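Local structure of metallocarboxypeptidase (Trypanosoma cruzi, 3DWC) at residues E173-V178 with L360-R365; E367-L372 with Y419-S424. The protein probably releases C-terminal amino acids, proline excepted, from peptides as a metal-dependent carboxypeptidase of the M32 family, here carrying cobalt. All coordinates share one frame; numbering follows the deposited sequence.

Interaction 1 of 2, residues E173-V178 with L360-R365; sequences EIFGNV and LHVMLR
Met363 of helix 358-374 reaches alongside Phe175 and Val178 of helix 168-196, and its side chain can be followed outward from the backbone. CB lies 4.0 Å from Phe175 CD1, and CG passes the same ring carbon at nearly the same distance. With CG anti to the backbone N (chi1 178°), the chain runs across the gap, sliding past both Phe175 and Val178 in the opposite direction to theirs. SD then comes 3.5 Å from the backbone O of Phe175 and 4.1 Å from Val178 CG1. At SD the chain bends (chi3 72°), turning the terminal methyl CE off the line of the preceding carbons.

Met363 CA and Val362 CG1 approach the Phe175 ring obliquely, CE1 lying 3.9 Å from the CA of Met363 and CZ 4.1 Å from Val362 CG1. The two short helical segments cross steeply, their N-to-C directions 133° apart, with axes 10.7 Å apart at closest approach; Tyr366 of helix 358-374 stacks on Phe175. All four touching residues are buried, and van der Waals contact between apolar groups makes up most of the join, with a single approach of sulfur to a carbonyl oxygen and no hydrogen bonds between the segments.

Interaction 2 of 2, residues E367-L372 with Y419-S424; sequences EIERDL and YFPTYS
The turn leading into helix 421-441 meets the C-terminal half of helix 358-374 here, and Glu369 is the residue that bridges them. Its side chain leaves the helix with CG anti to the carbonyl carbon (chi1 -76°) and stays extended beyond CG, which carries the carboxylate to the start of the turn. OE2 comes to the edge of the Phe420 ring, near its plane, 3.3 Å from CD2, and so faces the slightly positive rim, a placement consistent with a weak electrostatic attraction. Carboxylate and ring planes are turned 47° against each other.

The same OE2 accepts a hydrogen bond from a water at 2.5 Å, and that water in turn accepts one from the backbone N of Phe420 at 3.1 Å. The carboxylate thus meets Phe420 twice, at its ring edge directly and at its backbone N through the water. Trp412 NE1 also donates to OE2, while OE1 is held by the hydroxyl of Tyr155 and the backbone N of Gly418. These partners should fix the rotation of a buried carboxylate and help to offset its probable negative charge.

Within the turn, Tyr419 O accepts from both the backbone N of Thr422 and its OG1, the latter at 2.9 Å, which ties Tyr419 to Thr422 where the chain turns into the helix.

Around this joint, His411 stacks on Phe420, whose ring also takes a cation-pi contact from Arg365, a turn earlier on helix 358-374. Pro421 packs on Tyr366, Ile368 is covered by helix 382-394, and on the metal side Tyr419 and Thr422 rest on Leu294 of helix 294-309.

How the interactions relate
Helix 358-374 is common to both interactions: its earlier part meets helix 168-196 in interaction 1, and the next turns meet the start of helix 421-441 in interaction 2. The two centres are 8 Å apart, and the contacts touch directly. Phe175 CE2 packs on Pro421 CB at 3.9 Å, and Val362 CG1 lies 3.5 Å from Phe420 O, so three helices converge in one patch of core. The cobalt ion, bound by His267, His271 and Glu298, lies nearer to interaction 2: it is about 7 Å from the side chain of Tyr419 and about 11 Å from that of Val362. Tyr423 touches the metal ligand Glu298, linking this core to the site.

Interaction 1 of 2, residues E173-V178 with L360-R365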
# COMPACT_ATOMS: atom_id res chain seq x y z
N GLU B 173 -16.93 32.47 -22.43
CA GLU B 173 -16.97 33.82 -21.81
C GLU B 173 -15.82 34.04 -20.83
O GLU B 173 -15.26 35.12 -20.76
CB GLU B 173 -18.27 34.04 -21.06
CG GLU B 173 -19.53 34.17 -21.94
CD GLU B 173 -20.82 33.96 -21.14
OE1 GLU B 173 -20.73 33.77 -19.90
OE2 GLU B 173 -21.93 33.95 -21.75
N ILE B 174 -15.50 33.01 -20.06
CA ILE B 174 -14.41 33.11 -19.07
C ILE B 174 -13.06 33.29 -19.78
O ILE B 174 -12.30 34.18 -19.43
CB ILE B 174 -14.39 31.93 -18.09
CG1 ILE B 174 -15.60 32.01 -17.14
CG2 ILE B 174 -13.08 31.90 -17.28
CD1 ILE B 174 -15.82 30.72 -16.34
N PHE B 175 -12.78 32.47 -20.78
CA PHE B 175 -11.50 32.52 -21.47
C PHE B 175 -11.37 33.71 -22.42
O PHE B 175 -10.30 34.26 -22.58
CB PHE B 175 -11.20 31.20 -22.15
CG PHE B 175 -10.68 30.13 -21.21
CD1 PHE B 175 -9.43 30.26 -20.63
CD2 PHE B 175 -11.46 29.04 -20.85
CE1 PHE B 175 -8.96 29.29 -19.70
CE2 PHE B 175 -11.00 28.07 -19.97
CZ PHE B 175 -9.74 28.19 -19.40
N GLY B 176 -12.47 34.11 -23.04
CA GLY B 176 -12.52 35.38 -23.78
C GLY B 176 -12.24 36.57 -22.89
O GLY B 176 -11.58 37.53 -23.33
N ASN B 177 -12.74 36.52 -21.65
CA ASN B 177 -12.44 37.56 -20.66
C ASN B 177 -10.93 37.59 -20.42
O ASN B 177 -10.28 38.59 -20.65
CB ASN B 177 -13.19 37.36 -19.37
CG ASN B 177 -12.97 38.50 -18.39
OD1 ASN B 177 -11.90 38.67 -17.82
ND2 ASN B 177 -14.02 39.28 -18.18
N VAL B 178 -10.36 36.46 -20.04
CA VAL B 178 -8.88 36.38 -19.91
C VAL B 178 -8.11 36.87 -21.16
O VAL B 178 -7.14 37.61 -21.04
CB VAL B 178 -8.41 34.93 -19.50
CG1 VAL B 178 -6.85 34.78 -19.44
CG2 VAL B 178 -9.04 34.51 -18.17
N LEU B 360 -2.06 31.52 -19.64
CA LEU B 360 -1.89 31.64 -21.07
C LEU B 360 -1.66 30.24 -21.73
O LEU B 360 -2.21 29.97 -22.79
CB LEU B 360 -0.79 32.64 -21.39
CG LEU B 360 -1.22 34.06 -21.01
CD1 LEU B 360 -0.03 35.02 -21.00
CD2 LEU B 360 -2.35 34.56 -21.92
N HIS B 361 -0.90 29.37 -21.07
CA HIS B 361 -0.71 27.99 -21.53
C HIS B 361 -2.03 27.22 -21.49
O HIS B 361 -2.35 26.46 -22.39
CB HIS B 361 0.34 27.25 -20.66
CG HIS B 361 1.76 27.77 -20.80
ND1 HIS B 361 2.68 27.21 -21.67
CD2 HIS B 361 2.41 28.77 -20.16
CE1 HIS B 361 3.82 27.87 -21.58
NE2 HIS B 361 3.70 28.80 -20.66
N VAL B 362 -2.83 27.44 -20.45
CA VAL B 362 -4.11 26.77 -20.29
C VAL B 362 -5.09 27.29 -21.32
O VAL B 362 -5.77 26.51 -21.99
CB VAL B 362 -4.66 26.98 -18.83
CG1 VAL B 362 -6.10 26.50 -18.69
CG2 VAL B 362 -3.71 26.29 -17.82
N MET B 363 -5.18 28.62 -21.45
CA MET B 363 -6.09 29.21 -22.41
C MET B 363 -5.87 28.65 -23.81
O MET B 363 -6.80 28.26 -24.51
CB MET B 363 -5.88 30.71 -22.51
CG MET B 363 -6.78 31.34 -23.53
SD MET B 363 -7.02 33.08 -23.21
CE MET B 363 -5.43 33.76 -23.64
N LEU B 364 -4.64 28.64 -24.24
CA LEU B 364 -4.33 28.06 -25.55
C LEU B 364 -4.70 26.58 -25.72
O LEU B 364 -5.02 26.16 -26.84
CB LEU B 364 -2.87 28.32 -25.90
CG LEU B 364 -1.72 27.35 -25.80
CD1 LEU B 364 -1.80 26.14 -26.73
CD2 LEU B 364 -0.53 28.20 -26.14
N ARG B 365 -4.65 25.80 -24.66
CA ARG B 365 -5.05 24.40 -24.79
C ARG B 365 -6.56 24.33 -24.86
O ARG B 365 -7.09 23.51 -25.60
CB ARG B 365 -4.50 23.56 -23.67
CG ARG B 365 -3.00 23.44 -23.69
CD ARG B 365 -2.46 23.02 -22.31
NE ARG B 365 -1.06 22.57 -22.37
CZ ARG B 365 -0.05 23.38 -22.66
NH1 ARG B 365 1.19 22.92 -22.72
NH2 ARG B 365 -0.28 24.65 -22.91

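Interaction 2 of 2, residues E367-L372 with Y419-S424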
# COMPACT_ATOMS: atom_id res chain seq x y z
N GLU B 367 -8.58 26.45 -26.29
CA GLU B 367 -8.99 26.90 -27.60
C GLU B 367 -8.79 25.82 -28.67
O GLU B 367 -9.69 25.54 -29.45
CB GLU B 367 -8.25 28.20 -27.94
CG GLU B 367 -8.76 29.33 -27.08
CD GLU B 367 -7.93 30.59 -27.06
OE1 GLU B 367 -8.32 31.51 -26.31
OE2 GLU B 367 -6.90 30.67 -27.78
N ILE B 368 -7.64 25.18 -28.63
CA ILE B 368 -7.35 24.08 -29.51
C ILE B 368 -8.30 22.90 -29.30
O ILE B 368 -8.90 22.40 -30.27
CB ILE B 368 -5.89 23.65 -29.37
CG1 ILE B 368 -4.99 24.79 -29.87
CG2 ILE B 368 -5.63 22.36 -30.16
CD1 ILE B 368 -3.62 24.78 -29.30
N GLU B 369 -8.47 22.47 -28.04
CA GLU B 369 -9.40 21.38 -27.72
C GLU B 369 -10.81 21.64 -28.23
O GLU B 369 -11.43 20.80 -28.88
CB GLU B 369 -9.44 21.15 -26.20
CG GLU B 369 -8.23 20.42 -25.67
CD GLU B 369 -8.42 19.90 -24.27
OE1 GLU B 369 -9.44 20.23 -23.61
OE2 GLU B 369 -7.52 19.17 -23.81
N ARG B 370 -11.30 22.83 -27.91
CA ARG B 370 -12.59 23.30 -28.40
C ARG B 370 -12.68 23.27 -29.94
O ARG B 370 -13.69 22.81 -30.51
CB ARG B 370 -12.85 24.72 -27.86
CG ARG B 370 -14.22 25.30 -28.19
CD ARG B 370 -14.21 26.82 -28.04
NE ARG B 370 -13.16 27.47 -28.85
CZ ARG B 370 -12.76 28.74 -28.73
NH1 ARG B 370 -13.31 29.56 -27.83
NH2 ARG B 370 -11.81 29.21 -29.52
N ASP B 371 -11.64 23.77 -30.59
CA ASP B 371 -11.62 23.89 -32.05
C ASP B 371 -11.53 22.54 -32.76
O ASP B 371 -12.07 22.38 -33.86
CB ASP B 371 -10.46 24.78 -32.51
CG ASP B 371 -10.74 26.28 -32.34
OD1 ASP B 371 -11.89 26.65 -32.00
OD2 ASP B 371 -9.80 27.08 -32.58
N LEU B 372 -10.84 21.57 -32.15
CA LEU B 372 -10.74 20.22 -32.73
C LEU B 372 -12.10 19.51 -32.65
O LEU B 372 -12.60 18.97 -33.62
CB LEU B 372 -9.65 19.39 -32.02
CG LEU B 372 -8.19 19.73 -32.30
CD1 LEU B 372 -7.31 19.18 -31.21
CD2 LEU B 372 -7.71 19.19 -33.71
N TYR B 419 -10.01 18.42 -19.72
CA TYR B 419 -9.36 18.50 -18.42
C TYR B 419 -8.64 19.85 -18.21
O TYR B 419 -8.86 20.55 -17.22
CB TYR B 419 -8.36 17.34 -18.30
CG TYR B 419 -7.69 17.19 -16.97
CD1 TYR B 419 -6.54 17.88 -16.68
CD2 TYR B 419 -8.17 16.30 -16.04
CE1 TYR B 419 -5.89 17.72 -15.46
CE2 TYR B 419 -7.52 16.13 -14.81
CZ TYR B 419 -6.40 16.87 -14.54
OH TYR B 419 -5.76 16.70 -13.36
N PHE B 420 -7.79 20.21 -19.15
CA PHE B 420 -6.95 21.39 -19.02
C PHE B 420 -7.65 22.66 -18.47
O PHE B 420 -7.11 23.31 -17.57
CB PHE B 420 -6.30 21.73 -20.35
CG PHE B 420 -5.07 20.90 -20.69
CD1 PHE B 420 -3.98 20.86 -19.85
CD2 PHE B 420 -4.99 20.22 -21.89
CE1 PHE B 420 -2.85 20.14 -20.17
CE2 PHE B 420 -3.84 19.50 -22.24
CZ PHE B 420 -2.78 19.46 -21.37
N PRO B 421 -8.82 23.04 -18.99
CA PRO B 421 -9.40 24.29 -18.55
C PRO B 421 -9.57 24.41 -17.05
O PRO B 421 -9.58 25.53 -16.50
CB PRO B 421 -10.77 24.29 -19.24
CG PRO B 421 -10.65 23.41 -20.35
CD PRO B 421 -9.67 22.38 -20.00
N THR B 422 -9.72 23.28 -16.36
CA THR B 422 -10.01 23.28 -14.92
C THR B 422 -8.89 23.92 -14.08
O THR B 422 -9.14 24.40 -13.00
CB THR B 422 -10.32 21.86 -14.41
OG1 THR B 422 -9.11 21.09 -14.35
CG2 THR B 422 -11.39 21.19 -15.29
N TYR B 423 -7.67 23.89 -14.57
CA TYR B 423 -6.55 24.54 -13.91
C TYR B 423 -6.78 26.02 -13.74
O TYR B 423 -6.65 26.53 -12.62
CB TYR B 423 -5.27 24.36 -14.74
CG TYR B 423 -4.69 22.99 -14.75
CD1 TYR B 423 -3.94 22.51 -13.69
CD2 TYR B 423 -4.74 22.20 -15.92
CE1 TYR B 423 -3.33 21.19 -13.74
CE2 TYR B 423 -4.15 20.90 -15.98
CZ TYR B 423 -3.45 20.43 -14.90
OH TYR B 423 -2.88 19.18 -15.00
N SER B 424 -7.16 26.72 -14.81
CA SER B 424 -7.40 28.18 -14.69
C SER B 424 -8.66 28.43 -13.94
O SER B 424 -8.72 29.42 -13.22
CB SER B 424 -7.43 28.89 -16.05
OG SER B 424 -6.17 28.81 -16.74
O HOH W 1 -7.64 18.14 -21.49